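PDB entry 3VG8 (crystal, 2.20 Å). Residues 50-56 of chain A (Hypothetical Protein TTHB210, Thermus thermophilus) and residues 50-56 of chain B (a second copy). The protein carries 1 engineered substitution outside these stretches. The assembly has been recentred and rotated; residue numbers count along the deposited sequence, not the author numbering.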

ATOM      1  N   PRO A  50      -4.810  37.063  -1.224  1.00 31.25           N
ATOM      2  CA  PRO A  50      -5.885  37.886  -1.799  1.00 30.99           C
ATOM      3  C   PRO A  50      -6.965  38.111  -0.748  1.00 32.34           C
ATOM      4  O   PRO A  50      -7.476  37.153  -0.155  1.00 38.52           O
ATOM      5  CB  PRO A  50      -6.393  37.052  -2.979  1.00 30.93           C
ATOM      6  CG  PRO A  50      -5.930  35.666  -2.680  1.00 40.43           C
ATOM      7  CD  PRO A  50      -4.587  35.844  -2.020  1.00 31.87           C
ATOM      8  N   LEU A  51      -7.296  39.372  -0.508  1.00 25.20           N
ATOM      9  CA  LEU A  51      -8.305  39.739   0.493  1.00 30.26           C
ATOM     10  C   LEU A  51      -9.621  39.006   0.238  1.00 33.33           C
ATOM     11  O   LEU A  51     -10.360  38.677   1.170  1.00 35.87           O
ATOM     12  CB  LEU A  51      -8.533  41.258   0.466  1.00 29.78           C
ATOM     13  CG  LEU A  51      -9.452  41.938   1.480  1.00 28.64           C
ATOM     14  CD1 LEU A  51      -9.005  41.637   2.910  1.00 28.13           C
ATOM     15  CD2 LEU A  51      -9.421  43.441   1.229  1.00 30.40           C
ATOM     16  N   LYS A  52      -9.910  38.766  -1.034  1.00 30.31           N
ATOM     17  CA  LYS A  52     -11.103  38.053  -1.431  1.00 33.11           C
ATOM     18  C   LYS A  52     -11.146  36.682  -0.741  1.00 35.57           C
ATOM     19  O   LYS A  52     -12.201  36.236  -0.292  1.00 34.71           O
ATOM     20  CB  LYS A  52     -11.099  37.863  -2.953  1.00 42.31           C
ATOM     21  CG  LYS A  52     -12.398  37.318  -3.533  1.00 50.48           C
ATOM     22  CD  LYS A  52     -12.306  37.222  -5.053  1.00 57.18           C
ATOM     23  CE  LYS A  52     -13.650  36.896  -5.683  1.00 62.86           C
ATOM     24  NZ  LYS A  52     -14.177  35.582  -5.232  1.00 69.18           N
ATOM     25  N   LYS A  53     -10.004  36.005  -0.663  1.00 31.48           N
ATOM     26  CA  LYS A  53      -9.988  34.692  -0.029  1.00 32.13           C
ATOM     27  C   LYS A  53     -10.296  34.845   1.452  1.00 29.35           C
ATOM     28  O   LYS A  53     -11.080  34.082   2.016  1.00 29.91           O
ATOM     29  CB  LYS A  53      -8.636  34.011  -0.224  1.00 34.24           C
ATOM     30  CG  LYS A  53      -8.302  33.738  -1.689  1.00 41.06           C
ATOM     31  CD  LYS A  53      -8.996  32.502  -2.211  1.00 50.38           C
ATOM     32  CE  LYS A  53      -8.242  31.239  -1.830  1.00 51.96           C
ATOM     33  NZ  LYS A  53      -8.973  30.009  -2.277  1.00 61.49           N
ATOM     34  N   LEU A  54      -9.706  35.853   2.086  1.00 29.61           N
ATOM     35  CA  LEU A  54      -9.963  36.053   3.503  1.00 29.79           C
ATOM     36  C   LEU A  54     -11.453  36.301   3.697  1.00 35.24           C
ATOM     37  O   LEU A  54     -12.086  35.685   4.556  1.00 36.35           O
ATOM     38  CB  LEU A  54      -9.141  37.233   4.040  1.00 28.99           C
ATOM     39  CG  LEU A  54      -7.617  37.114   3.853  1.00 27.05           C
ATOM     40  CD1 LEU A  54      -6.942  38.275   4.527  1.00 26.32           C
ATOM     41  CD2 LEU A  54      -7.100  35.802   4.448  1.00 27.51           C
ATOM     42  N   ASN A  55     -12.017  37.194   2.885  1.00 33.14           N
ATOM     43  CA  ASN A  55     -13.425  37.508   2.996  1.00 31.39           C
ATOM     44  C   ASN A  55     -14.306  36.306   2.737  1.00 35.20           C
ATOM     45  O   ASN A  55     -15.444  36.279   3.182  1.00 30.40           O
ATOM     46  CB  ASN A  55     -13.807  38.681   2.077  1.00 35.60           C
ATOM     47  CG  ASN A  55     -13.456  40.025   2.691  1.00 34.24           C
ATOM     48  OD1 ASN A  55     -13.845  40.323   3.818  1.00 43.79           O
ATOM     49  ND2 ASN A  55     -12.702  40.834   1.962  1.00 45.10           N
ATOM     50  N   GLU A  56     -13.785  35.303   2.036  1.00 32.53           N
ATOM     51  CA  GLU A  56     -14.574  34.099   1.800  1.00 38.41           C
ATOM     52  C   GLU A  56     -14.280  33.011   2.854  1.00 36.08           C
ATOM     53  O   GLU A  56     -14.730  31.882   2.719  1.00 32.27           O
ATOM     54  CB  GLU A  56     -14.316  33.556   0.397  1.00 35.35           C
ATOM     55  CG  GLU A  56     -14.642  34.572  -0.685  1.00 41.00           C
ATOM     56  CD  GLU A  56     -14.500  34.030  -2.097  1.00 49.55           C
ATOM     57  OE1 GLU A  56     -13.535  33.276  -2.374  1.00 43.79           O
ATOM     58  OE2 GLU A  56     -15.354  34.381  -2.940  1.00 58.54           O
TER
ATOM     59  N   PRO B  50      -8.712  41.366  13.140  1.00 33.69           N
ATOM     60  CA  PRO B  50     -10.118  41.437  12.724  1.00 31.85           C
ATOM     61  C   PRO B  50     -10.183  41.581  11.198  1.00 30.75           C
ATOM     62  O   PRO B  50      -9.472  42.393  10.610  1.00 29.76           O
ATOM     63  CB  PRO B  50     -10.640  42.697  13.429  1.00 34.64           C
ATOM     64  CG  PRO B  50      -9.704  42.860  14.631  1.00 38.60           C
ATOM     65  CD  PRO B  50      -8.357  42.479  14.046  1.00 36.89           C
ATOM     66  N   LEU B  51     -11.028  40.782  10.568  1.00 27.23           N
ATOM     67  CA  LEU B  51     -11.205  40.852   9.128  1.00 40.53           C
ATOM     68  C   LEU B  51     -11.570  42.295   8.725  1.00 41.44           C
ATOM     69  O   LEU B  51     -11.139  42.783   7.682  1.00 40.35           O
ATOM     70  CB  LEU B  51     -12.314  39.887   8.699  1.00 30.73           C
ATOM     71  CG  LEU B  51     -12.702  39.935   7.223  1.00 36.07           C
ATOM     72  CD1 LEU B  51     -11.509  39.593   6.375  1.00 24.85           C
ATOM     73  CD2 LEU B  51     -13.833  38.959   6.953  1.00 40.56           C
ATOM     74  N   LYS B  52     -12.347  42.970   9.570  1.00 40.89           N
ATOM     75  CA  LYS B  52     -12.769  44.349   9.307  1.00 43.62           C
ATOM     76  C   LYS B  52     -11.581  45.318   9.190  1.00 40.13           C
ATOM     77  O   LYS B  52     -11.604  46.219   8.363  1.00 39.42           O
ATOM     78  CB  LYS B  52     -13.720  44.831  10.406  1.00 44.87           C
ATOM     79  CG  LYS B  52     -14.311  46.207  10.148  1.00 53.36           C
ATOM     80  CD  LYS B  52     -14.978  46.747  11.401  1.00 55.29           C
ATOM     81  CE  LYS B  52     -15.484  48.156  11.188  1.00 59.99           C
ATOM     82  NZ  LYS B  52     -15.646  48.868  12.482  1.00 57.82           N
ATOM     83  N   LYS B  53     -10.557  45.156  10.021  1.00 41.37           N
ATOM     84  CA  LYS B  53      -9.384  46.025   9.908  1.00 40.29           C
ATOM     85  C   LYS B  53      -8.742  45.783   8.528  1.00 41.85           C
ATOM     86  O   LYS B  53      -8.315  46.722   7.854  1.00 42.40           O
ATOM     87  CB  LYS B  53      -8.356  45.704  10.992  1.00 42.29           C
ATOM     88  CG  LYS B  53      -8.865  45.846  12.421  1.00 48.39           C
ATOM     89  CD  LYS B  53      -9.048  47.291  12.856  1.00 45.28           C
ATOM     90  CE  LYS B  53      -7.716  47.995  13.015  1.00 54.25           C
ATOM     91  NZ  LYS B  53      -7.884  49.380  13.551  1.00 54.56           N
ATOM     92  N   LEU B  54      -8.680  44.523   8.106  1.00 35.26           N
ATOM     93  CA  LEU B  54      -8.079  44.205   6.819  1.00 36.85           C
ATOM     94  C   LEU B  54      -8.846  44.856   5.676  1.00 39.81           C
ATOM     95  O   LEU B  54      -8.246  45.411   4.756  1.00 37.95           O
ATOM     96  CB  LEU B  54      -8.021  42.693   6.606  1.00 32.37           C
ATOM     97  CG  LEU B  54      -7.236  41.919   7.664  1.00 35.07           C
ATOM     98  CD1 LEU B  54      -7.143  40.459   7.210  1.00 35.92           C
ATOM     99  CD2 LEU B  54      -5.834  42.534   7.848  1.00 26.37           C
ATOM    100  N   ASN B  55     -10.170  44.784   5.726  1.00 35.43           N
ATOM    101  CA  ASN B  55     -10.971  45.390   4.676  1.00 44.02           C
ATOM    102  C   ASN B  55     -10.816  46.909   4.677  1.00 44.89           C
ATOM    103  O   ASN B  55     -10.962  47.546   3.639  1.00 48.53           O
ATOM    104  CB  ASN B  55     -12.437  44.988   4.815  1.00 37.75           C
ATOM    105  CG  ASN B  55     -12.693  43.591   4.301  1.00 42.57           C
ATOM    106  OD1 ASN B  55     -12.275  43.241   3.197  1.00 42.68           O
ATOM    107  ND2 ASN B  55     -13.376  42.781   5.095  1.00 36.65           N
ATOM    108  N   GLU B  56     -10.495  47.476   5.835  1.00 42.64           N
ATOM    109  CA  GLU B  56     -10.288  48.915   5.961  1.00 41.01           C
ATOM    110  C   GLU B  56      -8.809  49.284   5.721  1.00 41.34           C
ATOM    111  O   GLU B  56      -8.341  50.346   6.145  1.00 41.85           O
ATOM    112  CB  GLU B  56     -10.715  49.374   7.354  1.00 45.02           C
ATOM    113  CG  GLU B  56     -12.195  49.166   7.663  1.00 49.19           C
ATOM    114  CD  GLU B  56     -12.522  49.485   9.110  1.00 54.31           C
ATOM    115  OE1 GLU B  56     -13.723  49.567   9.455  1.00 59.18           O
ATOM    116  OE2 GLU B  56     -11.570  49.650   9.902  1.00 50.96           O
TER

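Two asparagine side chains, one from each copy, clasp amide to amide across this contact. Asn55(A) ND2 donates to Asn55(B) OD1 at 2.7 Å, and Asn55(B) ND2 returns the bond to Asn55(A) OD1 at 2.8 Å, with N-H...acceptor angles of 167° and 164°. A primary amide carries a donor and an acceptor side by side, so two of them set head to head satisfy each other in a closed ring. The two acceptors, Asn55(A) OD1 and Asn55(B) OD1, lie 3.4 Å apart and do not bond to each other.

The pairing sits between two short helices, residues 51-55 in each chain, which run nearly antiparallel at 152°, their axes approaching to 10.8 Å. Leu51 of each copy lies across from Asn55 of the other: Leu51(A) CA to Asn55(B) CA is 7.5 Å, and Asn55(A) CA to Leu51(B) CA is 7.3 Å. The CA-to-CB bond of each asparagine points sideways to the other stretch, but with chi1 near -80° (m) the end of the side chain comes nearer.

Leucines supply the apolar part. Leu54(A) CD1 meets Leu54(B) CD1 at 3.5 Å, a self-pairing like that of the asparagines. Leu51(A) CD1 packs on Leu54(B) CB at 4.0 Å, and the reciprocal pair, Leu54(A) CB to Leu51(B) CD1, measures 4.1 Å. Each Leu51 also lies against the partner amide, both methyls near its oxygen; the closest pairs are Leu51(A) CD2 to Asn55(B) OD1, 3.5 Å, and Leu51(B) CD2 to Asn55(A) OD1, 3.4 Å. The rotamers match in the two copies, t,p at Leu51 and m,t at Leu54.

The rule for spacing is plain: positions 51, 54 and 55 carry the whole contact, burying 282 Å² over both sides. Lys52 and Glu56 point away in each copy. In chain A they join within their own stretch, Lys52(A) NZ to Glu56(A) OE2 at 2.8 Å, a hydrogen-bonded salt bridge that takes no part in the pairing.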